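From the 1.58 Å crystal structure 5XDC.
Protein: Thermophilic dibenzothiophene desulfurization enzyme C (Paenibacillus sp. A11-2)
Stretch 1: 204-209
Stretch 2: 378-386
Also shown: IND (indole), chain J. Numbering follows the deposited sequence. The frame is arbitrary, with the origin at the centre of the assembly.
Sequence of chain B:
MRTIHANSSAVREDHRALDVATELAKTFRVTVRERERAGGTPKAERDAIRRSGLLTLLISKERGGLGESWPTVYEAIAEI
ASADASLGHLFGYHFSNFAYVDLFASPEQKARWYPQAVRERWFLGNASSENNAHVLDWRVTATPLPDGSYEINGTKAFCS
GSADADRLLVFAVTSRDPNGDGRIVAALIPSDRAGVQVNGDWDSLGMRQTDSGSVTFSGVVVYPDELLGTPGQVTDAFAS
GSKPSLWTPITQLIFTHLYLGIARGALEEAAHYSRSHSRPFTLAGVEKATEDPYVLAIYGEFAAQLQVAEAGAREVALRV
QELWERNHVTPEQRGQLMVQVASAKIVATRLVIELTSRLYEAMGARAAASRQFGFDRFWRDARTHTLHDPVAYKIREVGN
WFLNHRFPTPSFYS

Stretch 1, residues 204-209: SLGMRQ
Stretch 2 378-386: FWRDARTHT

Packing of an irregular loop, residues 204-209, against residues 378-386, most of them helical, in one chain of the Paenibacillus desulfurization enzyme C; the two segments bury 438 Å² between them. The helix begins earlier in the chain and carries regular i to i+4 bonds, such as Arg-383 N to Trp-379 O (2.7 Å) and Thr-384 N to Arg-380 O (3.0 Å). The register is set at Gly-206 and Asp-381, whose CA atoms lie 4.1 Å apart. Such an approach requires glycine: an ideal CB on Gly-206 would point toward the helix and sit 2.2 Å from Arg-380 O and 2.6 Å from Asp-381 N, both clashes. Gly-206 CA instead makes a CA-H...O contact with Arg-380 O at 3.5 Å. Backbone phi/psi runs -58/-56 at Leu-205, -134/-175 at Gly-206, 51/44 at Met-207 and -74/-17 at Arg-208, so the chain passes through a positive phi just after the glycine.

Leu-205 covers the most surface. With chi1 t and chi2 p, it sets CD2 4.1 Å from Trp-379 CZ3, an apolar contact oblique to the indole ring of that tryptophan (chi1 t, chi2 85°), and CD1 3.6 Å from Arg-380 CD. Arg-380 (m, t, m, chi4 105°) thus offers its aliphatic portion to the leucine while its NH1 donates to Leu-205 O (3.0 Å, 156°), the oxygen lying at the guanidinium edge, near its plane, where N-H groups point.

Met-207 comes next in area. Its N donates to Asp-381 OD1 (2.8 Å, 162°), and the aspartate, chi1 m and chi2 -23°, brings its carboxylate nearer the loop although its CA-to-CB bond points sideways. Water 1 extends this link, accepting from Arg-208 N (3.0 Å) and donating to Asp-381 OD1 (2.7 Å). The methionine side chain, m, m, t, ends with CE 3.8 Å from His-385 CB; the histidine has chi1 t and chi2 -96°.

The CA-to-CB bond of Thr-384 (chi1 m) points toward the loop. Its OG1 donates to Arg-380 O (2.8 Å), one turn back, and accepts a weak bond from Gly-206 N (2.9 Å, 125°); Leu-205 CB lies 3.6 Å from the same OG1. Within the loop, Ser-204 OG (chi1 p) donates to Gly-206 O (2.7 Å), and Arg-208 NH1 (m, t, p, chi4 76°) donates to Ser-204 O (2.8 Å).

Bound indole touches both segments: its C7 is 3.6 Å from Thr-384 O, its C8 3.7 Å from His-385 CD2 and its N1 4.0 Å from Met-207 CB.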

# COMPACT_ATOMS: atom_id res chain seq x y z
N SER B 204 28.75 5.67 -6.78
CA SER B 204 27.34 5.79 -6.42
C SER B 204 26.74 4.47 -5.95
O SER B 204 27.30 3.38 -6.15
CB SER B 204 26.55 6.31 -7.63
OG SER B 204 26.70 5.41 -8.71
N LEU B 205 25.58 4.56 -5.28
CA LEU B 205 24.86 3.37 -4.85
C LEU B 205 24.52 2.48 -6.04
O LEU B 205 24.84 1.29 -6.06
CB LEU B 205 23.58 3.77 -4.12
CG LEU B 205 22.68 2.61 -3.67
CD1 LEU B 205 23.39 1.69 -2.69
CD2 LEU B 205 21.39 3.15 -3.10
N GLY B 206 23.82 3.06 -7.03
CA GLY B 206 23.49 2.39 -8.26
C GLY B 206 23.78 3.32 -9.44
O GLY B 206 24.30 4.42 -9.27
N MET B 207 23.41 2.85 -10.63
CA MET B 207 23.81 3.53 -11.86
C MET B 207 25.32 3.79 -11.86
O MET B 207 25.80 4.85 -12.25
CB MET B 207 23.04 4.84 -12.04
CG MET B 207 21.53 4.63 -12.28
SD MET B 207 21.26 3.66 -13.79
CE MET B 207 19.49 3.90 -14.02
N ARG B 208 26.08 2.77 -11.46
CA ARG B 208 27.48 2.96 -11.10
C ARG B 208 28.39 3.17 -12.30
O ARG B 208 29.52 3.64 -12.12
CB ARG B 208 27.97 1.75 -10.30
CG ARG B 208 27.44 1.75 -8.86
CD ARG B 208 28.04 0.63 -8.03
NE ARG B 208 29.49 0.56 -8.12
CZ ARG B 208 30.33 1.38 -7.50
NH1 ARG B 208 29.89 2.37 -6.74
NH2 ARG B 208 31.63 1.20 -7.65
N GLN B 209 27.95 2.82 -13.52
CA GLN B 209 28.77 3.00 -14.72
C GLN B 209 28.23 4.08 -15.66
O GLN B 209 28.51 4.06 -16.86
CB GLN B 209 28.92 1.67 -15.47
CG GLN B 209 29.79 0.67 -14.71
CD GLN B 209 30.38 -0.40 -15.60
OE1 GLN B 209 29.66 -1.21 -16.20
NE2 GLN B 209 31.71 -0.40 -15.73
N PHE B 378 19.33 -4.34 -8.92
CA PHE B 378 18.12 -3.74 -9.50
C PHE B 378 17.55 -2.66 -8.58
O PHE B 378 17.26 -1.54 -9.03
CB PHE B 378 17.08 -4.83 -9.77
CG PHE B 378 17.51 -5.84 -10.80
CD1 PHE B 378 17.43 -5.54 -12.16
CD2 PHE B 378 17.97 -7.10 -10.43
CE1 PHE B 378 17.81 -6.48 -13.12
CE2 PHE B 378 18.35 -8.03 -11.37
CZ PHE B 378 18.28 -7.72 -12.72
N TRP B 379 17.41 -2.96 -7.29
CA TRP B 379 16.95 -1.94 -6.35
C TRP B 379 17.94 -0.79 -6.29
O TRP B 379 17.53 0.38 -6.28
CB TRP B 379 16.75 -2.55 -4.96
CG TRP B 379 16.40 -1.52 -3.91
CD1 TRP B 379 15.17 -1.02 -3.62
CD2 TRP B 379 17.31 -0.87 -3.01
NE1 TRP B 379 15.25 -0.09 -2.61
CE2 TRP B 379 16.56 0.02 -2.22
CE3 TRP B 379 18.69 -0.96 -2.80
CZ2 TRP B 379 17.13 0.80 -1.23
CZ3 TRP B 379 19.25 -0.17 -1.83
CH2 TRP B 379 18.47 0.69 -1.05
N ARG B 380 19.24 -1.08 -6.25
CA ARG B 380 20.21 0.02 -6.15
C ARG B 380 20.11 0.95 -7.36
O ARG B 380 20.12 2.18 -7.22
CB ARG B 380 21.62 -0.54 -6.02
CG ARG B 380 21.92 -1.13 -4.65
CD ARG B 380 23.39 -1.43 -4.49
NE ARG B 380 23.82 -2.63 -5.18
CZ ARG B 380 24.51 -2.67 -6.32
NH1 ARG B 380 24.86 -1.56 -6.94
NH2 ARG B 380 24.84 -3.83 -6.85
N ASP B 381 20.00 0.38 -8.56
CA ASP B 381 19.92 1.19 -9.77
C ASP B 381 18.65 2.02 -9.78
O ASP B 381 18.68 3.24 -10.01
CB ASP B 381 19.98 0.28 -10.99
CG ASP B 381 21.35 -0.32 -11.21
OD1 ASP B 381 22.35 0.25 -10.73
OD2 ASP B 381 21.42 -1.37 -11.89
N ALA B 382 17.52 1.38 -9.52
CA ALA B 382 16.25 2.09 -9.51
C ALA B 382 16.19 3.10 -8.39
O ALA B 382 15.74 4.23 -8.60
CB ALA B 382 15.10 1.09 -9.39
N ARG B 383 16.61 2.71 -7.18
CA ARG B 383 16.52 3.63 -6.04
C ARG B 383 17.35 4.88 -6.29
O ARG B 383 16.97 5.98 -5.88
CB ARG B 383 16.97 2.93 -4.75
CG ARG B 383 16.96 3.79 -3.49
CD ARG B 383 15.56 4.17 -3.05
NE ARG B 383 14.95 5.13 -3.96
CZ ARG B 383 13.71 5.58 -3.85
NH1 ARG B 383 12.94 5.21 -2.84
NH2 ARG B 383 13.22 6.41 -4.77
N THR B 384 18.49 4.73 -6.97
CA THR B 384 19.34 5.88 -7.30
C THR B 384 18.65 6.80 -8.30
O THR B 384 18.45 7.99 -8.04
CB THR B 384 20.69 5.39 -7.83
OG1 THR B 384 21.38 4.64 -6.81
CG2 THR B 384 21.59 6.55 -8.23
N HIS B 385 18.29 6.28 -9.48
CA HIS B 385 17.88 7.21 -10.51
C HIS B 385 16.47 7.77 -10.30
O HIS B 385 16.19 8.88 -10.76
CB HIS B 385 17.97 6.60 -11.90
CG HIS B 385 17.92 7.66 -12.95
ND1 HIS B 385 16.75 8.01 -13.58
CD2 HIS B 385 18.86 8.55 -13.36
CE1 HIS B 385 16.98 9.03 -14.40
NE2 HIS B 385 18.25 9.38 -14.28
N THR B 386 15.57 7.03 -9.64
CA THR B 386 14.23 7.56 -9.41
C THR B 386 14.24 8.86 -8.61
O THR B 386 13.23 9.57 -8.58
CB THR B 386 13.34 6.53 -8.67
OG1 THR B 386 14.01 6.06 -7.50
CG2 THR B 386 12.94 5.37 -9.56
N1 IND J . 22.29 8.70 -11.55
C2 IND J . 22.94 8.99 -12.67
C3 IND J . 22.59 10.20 -12.90
C4 IND J . 21.17 12.04 -12.00
C5 IND J . 20.31 12.31 -10.93
C6 IND J . 20.05 11.33 -9.95
C7 IND J . 20.65 10.08 -10.04
C8 IND J . 21.50 9.80 -11.09
C9 IND J . 21.76 10.81 -12.09
O HOH W 1 24.98 -0.01 -11.04